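Local coordinates for protein ethanolamine kinase Pv091845 (Plasmodium vivax, PDB 2QG7) that probably phosphorylates ethanolamine, the first step in making phosphatidylethanolamine from ethanolamine, at residues D146-R151 / F352-P357; R151-K156 / Q223-V228; I120-I125 / R139-K144. All blocks are in the same frame, centred on the assembly; numbering follows the deposited sequence.

Contact 1: D146-R151 / F352-P357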
loop_
_atom_site.group_PDB
_atom_site.type_symbol
_atom_site.label_atom_id
_atom_site.label_comp_id
_atom_site.label_asym_id
_atom_site.label_seq_id
_atom_site.Cartn_x
_atom_site.Cartn_y
_atom_site.Cartn_z
ATOM N N ASP D 146 23.647 12.311 7.342
ATOM C CA ASP D 146 23.743 13.760 7.101
ATOM C C ASP D 146 22.583 14.224 6.223
ATOM O O ASP D 146 21.997 15.299 6.454
ATOM C CB ASP D 146 25.091 14.128 6.446
ATOM C CG ASP D 146 26.281 13.932 7.391
ATOM O OD1 ASP D 146 26.103 14.134 8.626
ATOM O OD2 ASP D 146 27.390 13.579 6.905
ATOM N N GLU D 147 22.250 13.391 5.232
ATOM C CA GLU D 147 21.173 13.686 4.285
ATOM C C GLU D 147 19.812 13.931 4.984
ATOM O O GLU D 147 19.030 14.828 4.600
ATOM C CB GLU D 147 21.072 12.548 3.263
ATOM C CG GLU D 147 22.489 11.948 2.879
ATOM C CD GLU D 147 22.322 10.700 1.988
ATOM O OE1 GLU D 147 21.156 10.231 1.835
ATOM O OE2 GLU D 147 23.358 10.197 1.435
ATOM N N ILE D 148 19.557 13.142 6.028
ATOM C CA ILE D 148 18.290 13.194 6.740
ATOM C C ILE D 148 18.435 13.640 8.202
ATOM O O ILE D 148 17.473 14.168 8.788
ATOM C CB ILE D 148 17.563 11.844 6.659
ATOM C CG1 ILE D 148 18.493 10.700 7.102
ATOM C CG2 ILE D 148 17.062 11.620 5.227
ATOM C CD1 ILE D 148 17.776 9.611 7.918
ATOM N N ILE D 149 19.633 13.426 8.766
ATOM C CA ILE D 149 19.947 13.746 10.177
ATOM C C ILE D 149 21.145 14.703 10.322
ATOM O O ILE D 149 22.181 14.529 9.683
ATOM C CB ILE D 149 20.141 12.459 11.043
ATOM C CG1 ILE D 149 18.844 11.615 11.051
ATOM C CG2 ILE D 149 20.634 12.827 12.459
ATOM C CD1 ILE D 149 18.982 10.168 11.505
ATOM N N ASN D 150 20.977 15.726 11.148
ATOM C CA ASN D 150 22.064 16.636 11.502
ATOM C C ASN D 150 22.580 16.267 12.902
ATOM O O ASN D 150 21.933 16.573 13.916
ATOM C CB ASN D 150 21.546 18.076 11.467
ATOM C CG ASN D 150 22.649 19.102 11.355
ATOM O OD1 ASN D 150 23.737 18.938 11.947
ATOM N ND2 ASN D 150 22.353 20.206 10.607
ATOM N N ARG D 151 23.732 15.597 12.937
ATOM C CA ARG D 151 24.280 14.977 14.154
ATOM C C ARG D 151 24.710 15.986 15.203
ATOM O O ARG D 151 24.603 15.718 16.399
ATOM C CB ARG D 151 25.465 14.067 13.809
ATOM C CG ARG D 151 25.125 12.897 12.873
ATOM C CD ARG D 151 24.298 11.818 13.579
ATOM N NE ARG D 151 23.813 10.786 12.656
ATOM C CZ ARG D 151 22.813 9.940 12.924
ATOM N NH1 ARG D 151 22.447 9.037 12.010
ATOM N NH2 ARG D 151 22.168 9.996 14.102
ATOM N N PHE D 352 15.355 10.667 19.502
ATOM C CA PHE D 352 15.154 12.098 19.261
ATOM C C PHE D 352 16.021 12.596 18.121
ATOM O O PHE D 352 16.514 13.728 18.166
ATOM C CB PHE D 352 15.506 12.878 20.537
ATOM C CG PHE D 352 14.663 12.496 21.726
ATOM C CD1 PHE D 352 15.083 11.498 22.601
ATOM C CD2 PHE D 352 13.452 13.125 21.958
ATOM C CE1 PHE D 352 14.282 11.131 23.698
ATOM C CE2 PHE D 352 12.662 12.777 23.027
ATOM C CZ PHE D 352 13.077 11.768 23.899
ATOM N N GLU D 353 16.214 11.744 17.109
ATOM C CA GLU D 353 17.027 12.111 15.936
ATOM C C GLU D 353 16.387 13.160 15.036
ATOM O O GLU D 353 17.087 13.810 14.279
ATOM C CB GLU D 353 17.466 10.892 15.118
ATOM C CG GLU D 353 16.362 9.966 14.615
ATOM C CD GLU D 353 16.936 8.658 13.969
ATOM O OE1 GLU D 353 16.196 7.919 13.214
ATOM O OE2 GLU D 353 18.145 8.369 14.234
ATOM N N TYR D 354 15.062 13.322 15.128
ATOM C CA TYR D 354 14.372 14.337 14.334
ATOM C C TYR D 354 13.979 15.554 15.136
ATOM O O TYR D 354 13.491 16.521 14.569
ATOM C CB TYR D 354 13.174 13.755 13.586
ATOM C CG TYR D 354 13.565 12.635 12.661
ATOM C CD1 TYR D 354 13.426 11.305 13.052
ATOM C CD2 TYR D 354 14.106 12.902 11.408
ATOM C CE1 TYR D 354 13.793 10.283 12.217
ATOM C CE2 TYR D 354 14.483 11.886 10.571
ATOM C CZ TYR D 354 14.320 10.586 10.977
ATOM O OH TYR D 354 14.706 9.569 10.137
ATOM N N SER D 355 14.220 15.503 16.444
ATOM C CA SER D 355 13.836 16.568 17.379
ATOM C C SER D 355 14.436 17.913 17.076
ATOM O O SER D 355 15.656 18.065 16.930
ATOM C CB SER D 355 14.151 16.168 18.804
ATOM O OG SER D 355 13.369 15.045 19.137
ATOM N N CYS D 356 13.548 18.887 16.957
ATOM C CA CYS D 356 13.937 20.264 16.710
ATOM C C CYS D 356 12.731 21.135 16.947
ATOM O O CYS D 356 11.638 20.628 17.254
ATOM C CB CYS D 356 14.481 20.456 15.293
ATOM S SG CYS D 356 13.372 19.853 14.002
ATOM N N PRO D 357 12.938 22.453 16.926
ATOM C CA PRO D 357 11.830 23.388 17.152
ATOM C C PRO D 357 10.842 23.457 15.990
ATOM O O PRO D 357 11.197 23.836 14.908
ATOM C CB PRO D 357 12.549 24.719 17.383
ATOM C CG PRO D 357 14.027 24.344 17.630
ATOM C CD PRO D 357 14.243 23.143 16.829
#
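This buried contact, mostly van der Waals in character, joins the linker between strand 136-141 and helix 151-163 to the loop leading into strand 356-359. No hydrogen bond crosses it, it buries 190 Å² in all, both sides summed, and the backbones stand well apart, 6.7 Å between the CA atoms of Ile149 and Glu353. Side chains fill the interval. Ile149 points at the other loop, and its CD1 meets the carboxylate of Glu353 at 3.4 Å from OE2, the two side chains meeting at a slant. Glu353 CG is wedged between its own backbone N and C (chi1 56°), and beyond it the chain is extended, which carries the carboxylate past the methyl. In the protein-kinase-like fold of choline/ethanolamine kinases, the Asp-Phe-Glu sequence ending at Glu353 is consistent with the place of the DFG loop of protein kinases. Tyr354 adds a second point: Ile148 CD1 comes to 3.8 Å from Tyr354 OH, while Ile149 CG1 lies 4.4 Å from CE2 of the same ring. The Tyr354 ring also packs edge-to-face with Trp421. Ile149 CG2 sits 3.5 Å above the guanidinium plane of Arg151, offset toward its rim. That guanidinium is salt-bridged to Glu154; its NH2 remains 4.3 Å from Glu353 OE2, too long for a salt bridge, although the opposite charges may still attract. Glu353 OE2 receives a weak hydrogen bond from Asn122 ND2.

Contact 2: R151-K156 / Q223-V228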
loop_
_atom_site.group_PDB
_atom_site.type_symbol
_atom_site.label_atom_id
_atom_site.label_comp_id
_atom_site.label_asym_id
_atom_site.label_seq_id
_atom_site.Cartn_x
_atom_site.Cartn_y
_atom_site.Cartn_z
ATOM N N ARG D 151 23.732 15.597 12.937
ATOM C CA ARG D 151 24.280 14.977 14.154
ATOM C C ARG D 151 24.710 15.986 15.203
ATOM O O ARG D 151 24.603 15.718 16.399
ATOM C CB ARG D 151 25.465 14.067 13.809
ATOM C CG ARG D 151 25.125 12.897 12.873
ATOM C CD ARG D 151 24.298 11.818 13.579
ATOM N NE ARG D 151 23.813 10.786 12.656
ATOM C CZ ARG D 151 22.813 9.940 12.924
ATOM N NH1 ARG D 151 22.447 9.037 12.010
ATOM N NH2 ARG D 151 22.168 9.996 14.102
ATOM N N GLU D 152 25.197 17.137 14.737
ATOM C CA GLU D 152 25.651 18.234 15.585
ATOM C C GLU D 152 24.476 18.938 16.253
ATOM O O GLU D 152 24.556 19.361 17.404
ATOM C CB GLU D 152 26.476 19.239 14.771
ATOM C CG GLU D 152 27.690 18.632 14.038
ATOM C CD GLU D 152 27.400 18.320 12.548
ATOM O OE1 GLU D 152 26.724 19.137 11.861
ATOM O OE2 GLU D 152 27.869 17.260 12.047
ATOM N N ARG D 153 23.377 19.047 15.518
ATOM C CA ARG D 153 22.114 19.540 16.059
ATOM C C ARG D 153 21.442 18.494 16.984
ATOM O O ARG D 153 20.866 18.854 18.020
ATOM C CB ARG D 153 21.211 19.982 14.903
ATOM C CG ARG D 153 19.932 20.708 15.282
ATOM C CD ARG D 153 18.805 19.703 15.468
ATOM N NE ARG D 153 18.324 19.155 14.188
ATOM C CZ ARG D 153 17.868 17.902 14.040
ATOM N NH1 ARG D 153 17.429 17.518 12.840
ATOM N NH2 ARG D 153 17.866 17.023 15.095
ATOM N N GLU D 154 21.536 17.212 16.629
ATOM C CA GLU D 154 20.979 16.154 17.461
ATOM C C GLU D 154 21.658 16.078 18.830
ATOM O O GLU D 154 21.029 15.726 19.832
ATOM C CB GLU D 154 21.062 14.800 16.758
ATOM C CG GLU D 154 20.131 13.782 17.381
ATOM C CD GLU D 154 20.537 12.338 17.154
ATOM O OE1 GLU D 154 19.903 11.460 17.807
ATOM O OE2 GLU D 154 21.466 12.063 16.340
ATOM N N LYS D 155 22.950 16.427 18.840
ATOM C CA LYS D 155 23.820 16.377 20.009
ATOM C C LYS D 155 23.444 17.458 21.029
ATOM O O LYS D 155 23.376 17.193 22.243
ATOM C CB LYS D 155 25.278 16.516 19.564
ATOM C CG LYS D 155 26.296 16.034 20.591
ATOM C CD LYS D 155 27.716 16.000 20.053
ATOM C CE LYS D 155 28.320 17.400 20.073
ATOM N NZ LYS D 155 29.749 17.447 19.593
ATOM N N LYS D 156 23.173 18.656 20.523
ATOM C CA LYS D 156 22.734 19.783 21.333
ATOM C C LYS D 156 21.368 19.566 21.987
ATOM O O LYS D 156 21.210 19.810 23.201
ATOM C CB LYS D 156 22.716 21.044 20.486
ATOM C CG LYS D 156 24.090 21.489 20.015
ATOM C CD LYS D 156 24.038 22.842 19.274
ATOM C CE LYS D 156 25.404 23.222 18.720
ATOM N NZ LYS D 156 26.339 23.562 19.837
ATOM N N GLN D 223 20.097 27.122 14.869
ATOM C CA GLN D 223 20.027 27.819 13.574
ATOM C C GLN D 223 21.324 27.690 12.762
ATOM O O GLN D 223 21.263 27.456 11.555
ATOM C CB GLN D 223 19.699 29.306 13.768
ATOM C CG GLN D 223 18.244 29.632 14.093
ATOM C CD GLN D 223 18.054 31.097 14.508
ATOM O OE1 GLN D 223 19.040 31.914 14.466
ATOM N NE2 GLN D 223 16.788 31.435 14.918
ATOM N N VAL D 224 22.483 27.844 13.417
ATOM C CA VAL D 224 23.782 27.771 12.718
ATOM C C VAL D 224 24.161 26.365 12.205
ATOM O O VAL D 224 24.878 26.253 11.204
ATOM C CB VAL D 224 24.986 28.418 13.535
ATOM C CG1 VAL D 224 24.737 29.920 13.800
ATOM C CG2 VAL D 224 25.269 27.659 14.838
ATOM N N THR D 225 23.696 25.304 12.888
ATOM C CA THR D 225 24.014 23.916 12.478
ATOM C C THR D 225 23.213 23.466 11.250
ATOM O O THR D 225 23.715 22.701 10.423
ATOM C CB THR D 225 23.835 22.871 13.627
ATOM O OG1 THR D 225 22.540 23.023 14.244
ATOM C CG2 THR D 225 24.942 23.009 14.674
ATOM N N GLN D 226 21.976 23.958 11.137
ATOM C CA GLN D 226 21.043 23.546 10.082
ATOM C C GLN D 226 20.842 24.575 8.961
ATOM O O GLN D 226 20.358 24.218 7.879
ATOM C CB GLN D 226 19.684 23.178 10.694
ATOM C CG GLN D 226 19.598 21.742 11.220
ATOM C CD GLN D 226 18.185 21.163 11.146
ATOM O OE1 GLN D 226 17.820 20.260 11.980
ATOM N NE2 GLN D 226 17.380 21.685 10.143
ATOM N N LYS D 227 21.204 25.836 9.228
ATOM C CA LYS D 227 21.069 26.967 8.272
ATOM C C LYS D 227 19.631 27.511 8.195
ATOM O O LYS D 227 19.046 27.620 7.100
ATOM C CB LYS D 227 21.604 26.613 6.868
ATOM C CG LYS D 227 23.082 26.202 6.825
ATOM C CD LYS D 227 23.265 24.828 6.111
ATOM C CE LYS D 227 22.538 24.727 4.754
ATOM N NZ LYS D 227 22.693 23.353 4.163
ATOM N N VAL D 228 19.069 27.851 9.362
ATOM C CA VAL D 228 17.731 28.466 9.406
ATOM C C VAL D 228 17.843 29.987 9.727
ATOM O O VAL D 228 18.333 30.369 10.807
ATOM C CB VAL D 228 16.728 27.693 10.387
ATOM C CG1 VAL D 228 15.245 28.014 10.038
ATOM C CG2 VAL D 228 16.976 26.152 10.322
#
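The first turns of helix 151-163 meet the last turn of helix 216-226, with the CA atoms of Arg153 and Thr225 6.0 Å apart at the nearest point. In the kinase-like fold, helix 151-163 follows the third strand of the five-stranded sheet, a position consistent with that of helix C in protein kinases. The other helix stops at Gln226: Lys227 turns to positive phi (79°), and Gln223 O accepts from both Lys227 N (2.8 Å) and Val228 N (3.1 Å). Thr225 is the residue most enclosed by the other helix. Its OG1, set between the residue's own backbone N and C, lies 3.4 Å from Arg153 CB and is hydrogen-bonded within its own helix to Leu222 O. The methyl CG2 takes the more exposed side, touching Glu152 CB at 4.1 Å and meeting the end of Lys156 tip to tip. Arg153 starts with CG anti to the backbone N (chi1 -172°), then bends at chi2 and chi3, which folds its guanidinium round to Gln226; Arg153 NH2 also gives a weak hydrogen bond to Glu353 O. Gln226 is extended beyond CG. The grip is side-on, with two nitrogens on one oxygen: Arg153 NE reaches Gln226 OE1 at 2.5 Å, a short bond in the carbonyl plane (154° at the hydrogen), and Arg153 NH1 reaches the same OE1 at 2.9 Å from above that plane.

Contact 3: I120-I125 / R139-K144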
loop_
_atom_site.group_PDB
_atom_site.type_symbol
_atom_site.label_atom_id
_atom_site.label_comp_id
_atom_site.label_asym_id
_atom_site.label_seq_id
_atom_site.Cartn_x
_atom_site.Cartn_y
_atom_site.Cartn_z
ATOM N N ILE D 120 14.571 1.881 12.476
ATOM C CA ILE D 120 14.753 1.295 11.136
ATOM C C ILE D 120 16.068 1.750 10.521
ATOM O O ILE D 120 16.676 1.011 9.739
ATOM C CB ILE D 120 13.549 1.540 10.121
ATOM C CG1 ILE D 120 13.115 3.023 10.067
ATOM C CG2 ILE D 120 12.356 0.544 10.392
ATOM C CD1 ILE D 120 12.171 3.359 8.914
ATOM N N THR D 121 16.512 2.951 10.886
ATOM C CA THR D 121 17.738 3.509 10.317
ATOM C C THR D 121 18.972 3.404 11.254
ATOM O O THR D 121 20.061 3.907 10.940
ATOM C CB THR D 121 17.505 4.963 9.820
ATOM O OG1 THR D 121 17.142 5.810 10.929
ATOM C CG2 THR D 121 16.392 4.976 8.759
ATOM N N ASN D 122 18.778 2.742 12.397
ATOM C CA ASN D 122 19.800 2.562 13.422
ATOM C C ASN D 122 19.879 1.085 13.750
ATOM O O ASN D 122 18.925 0.329 13.489
ATOM C CB ASN D 122 19.412 3.309 14.706
ATOM C CG ASN D 122 19.112 4.806 14.470
ATOM O OD1 ASN D 122 18.101 5.334 14.982
ATOM N ND2 ASN D 122 19.991 5.495 13.708
ATOM N N ILE D 123 21.025 0.687 14.316
ATOM C CA ILE D 123 21.171 -0.634 14.935
ATOM C C ILE D 123 21.390 -0.434 16.432
ATOM O O ILE D 123 22.285 0.324 16.834
ATOM C CB ILE D 123 22.332 -1.429 14.316
ATOM C CG1 ILE D 123 22.185 -1.418 12.785
ATOM C CG2 ILE D 123 22.373 -2.844 14.884
ATOM C CD1 ILE D 123 23.490 -1.681 11.985
ATOM N N LEU D 124 20.548 -1.093 17.239
ATOM C CA LEU D 124 20.621 -1.006 18.702
ATOM C C LEU D 124 21.134 -2.280 19.361
ATOM O O LEU D 124 20.603 -3.372 19.137
ATOM C CB LEU D 124 19.266 -0.631 19.314
ATOM C CG LEU D 124 18.884 0.844 19.240
ATOM C CD1 LEU D 124 17.429 1.049 19.685
ATOM C CD2 LEU D 124 19.865 1.703 20.047
ATOM N N ILE D 125 22.164 -2.123 20.189
ATOM C CA ILE D 125 22.768 -3.267 20.845
ATOM C C ILE D 125 22.861 -3.028 22.342
ATOM O O ILE D 125 23.554 -2.101 22.801
ATOM C CB ILE D 125 24.162 -3.670 20.254
ATOM C CG1 ILE D 125 24.120 -3.738 18.713
ATOM C CG2 ILE D 125 24.670 -5.000 20.884
ATOM C CD1 ILE D 125 24.482 -2.399 18.017
ATOM N N ARG D 139 24.338 2.389 20.016
ATOM C CA ARG D 139 23.573 2.800 18.872
ATOM C C ARG D 139 24.531 3.081 17.729
ATOM O O ARG D 139 25.427 3.932 17.829
ATOM C CB ARG D 139 22.729 4.036 19.205
ATOM C CG ARG D 139 21.731 4.417 18.130
ATOM C CD ARG D 139 21.138 5.779 18.402
ATOM N NE ARG D 139 20.280 5.786 19.586
ATOM C CZ ARG D 139 19.009 5.376 19.615
ATOM N NH1 ARG D 139 18.335 5.433 20.760
ATOM N NH2 ARG D 139 18.400 4.906 18.519
ATOM N N LEU D 140 24.334 2.335 16.648
ATOM C CA LEU D 140 25.162 2.442 15.456
ATOM C C LEU D 140 24.305 3.013 14.349
ATOM O O LEU D 140 23.242 2.469 14.025
ATOM C CB LEU D 140 25.729 1.069 15.069
ATOM C CG LEU D 140 26.661 0.375 16.077
ATOM C CD1 LEU D 140 26.984 -1.011 15.604
ATOM C CD2 LEU D 140 27.964 1.143 16.263
ATOM N N TYR D 141 24.761 4.126 13.786
ATOM C CA TYR D 141 24.010 4.834 12.748
ATOM C C TYR D 141 24.077 4.120 11.396
ATOM O O TYR D 141 25.071 3.441 11.100
ATOM C CB TYR D 141 24.510 6.281 12.592
ATOM C CG TYR D 141 24.745 7.063 13.879
ATOM C CD1 TYR D 141 23.901 6.906 14.994
ATOM C CD2 TYR D 141 25.799 7.996 13.959
ATOM C CE1 TYR D 141 24.118 7.626 16.154
ATOM C CE2 TYR D 141 26.021 8.729 15.116
ATOM C CZ TYR D 141 25.169 8.541 16.212
ATOM O OH TYR D 141 25.377 9.263 17.367
ATOM N N GLY D 142 23.019 4.282 10.583
ATOM C CA GLY D 142 23.027 3.794 9.193
ATOM C C GLY D 142 23.847 4.665 8.231
ATOM O O GLY D 142 24.609 5.545 8.664
ATOM N N PRO D 143 23.731 4.408 6.910
ATOM C CA PRO D 143 24.354 5.266 5.870
ATOM C C PRO D 143 23.479 6.489 5.498
ATOM O O PRO D 143 23.603 7.051 4.403
ATOM C CB PRO D 143 24.496 4.314 4.663
ATOM C CG PRO D 143 23.897 2.962 5.124
ATOM C CD PRO D 143 23.037 3.254 6.315
ATOM N N LYS D 144 22.597 6.881 6.418
ATOM C CA LYS D 144 21.706 8.023 6.242
ATOM C C LYS D 144 21.949 8.951 7.436
ATOM O O LYS D 144 21.116 9.076 8.339
ATOM C CB LYS D 144 20.251 7.536 6.191
ATOM C CG LYS D 144 20.017 6.297 5.271
ATOM C CD LYS D 144 19.166 5.223 5.994
ATOM C CE LYS D 144 18.823 4.019 5.098
ATOM N NZ LYS D 144 18.458 2.762 6.059
#
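Two nearly straight backbone hydrogen bonds hold this antiparallel pair: Ile123 N to Leu140 O and Leu140 N to Ile123 O, both 2.9 Å, with angles of 171° and 173° at the hydrogen. Asn122 with Tyr141 and Leu124 with Arg139 flank them as non-hydrogen-bonded pairs, and the short strand axes run at 162°. Beyond Asn122 the ladder frays, for Gly142 N makes only a weak bond to Thr121 O (3.0 Å). On the face of Leu124 and Arg139 the two side chains lie side by side, Leu124 CD2 lying over the centre of the Arg139 guanidinium, 3.8 Å above its plane. Asn122 OD1 approaches the edge of that group, 3.6 Å from Arg139 NH2, its amide turned almost perpendicular. On the opposite face, Ile125 CD1 meets Leu140 CD1 at 3.7 Å, backed by Leu87 of helix 84-98. Thr121 CG2 rests on Lys144 CD (3.9 Å). Further out, Glu180 fixes Arg139 NH1 by a salt bridge, and Asp351 makes a long, weak ion pair with its NH2. The hairpin supplies the second and third strands of the five-stranded antiparallel sheet characteristic of the N-terminal lobe of protein-kinase-like folds, following in sequence the loop that probably corresponds to the glycine-rich loop.

Contact 3 comes first along the chain and closes before the others open; contact 2 then falls within the sequence span bridged by contact 1, whose segments are 201 residues apart. The centres of contacts 1 and 2 lie about 8 Å apart, those of 1 and 3 about 13 Å, and those of 2 and 3 about 20 Å, so contact 1 stands between its neighbours. Arg151 belongs to contacts 1 and 2 and makes a cation-pi interaction with Tyr141 of contact 3. Asn150, the N-cap of helix 151-163, hydrogen-bonds through ND2 to Thr225 O. Glu353 of the DFG-like loop touches both Asn122 and Arg153, tying sheet to helix, consistent with a kinase interlobe region.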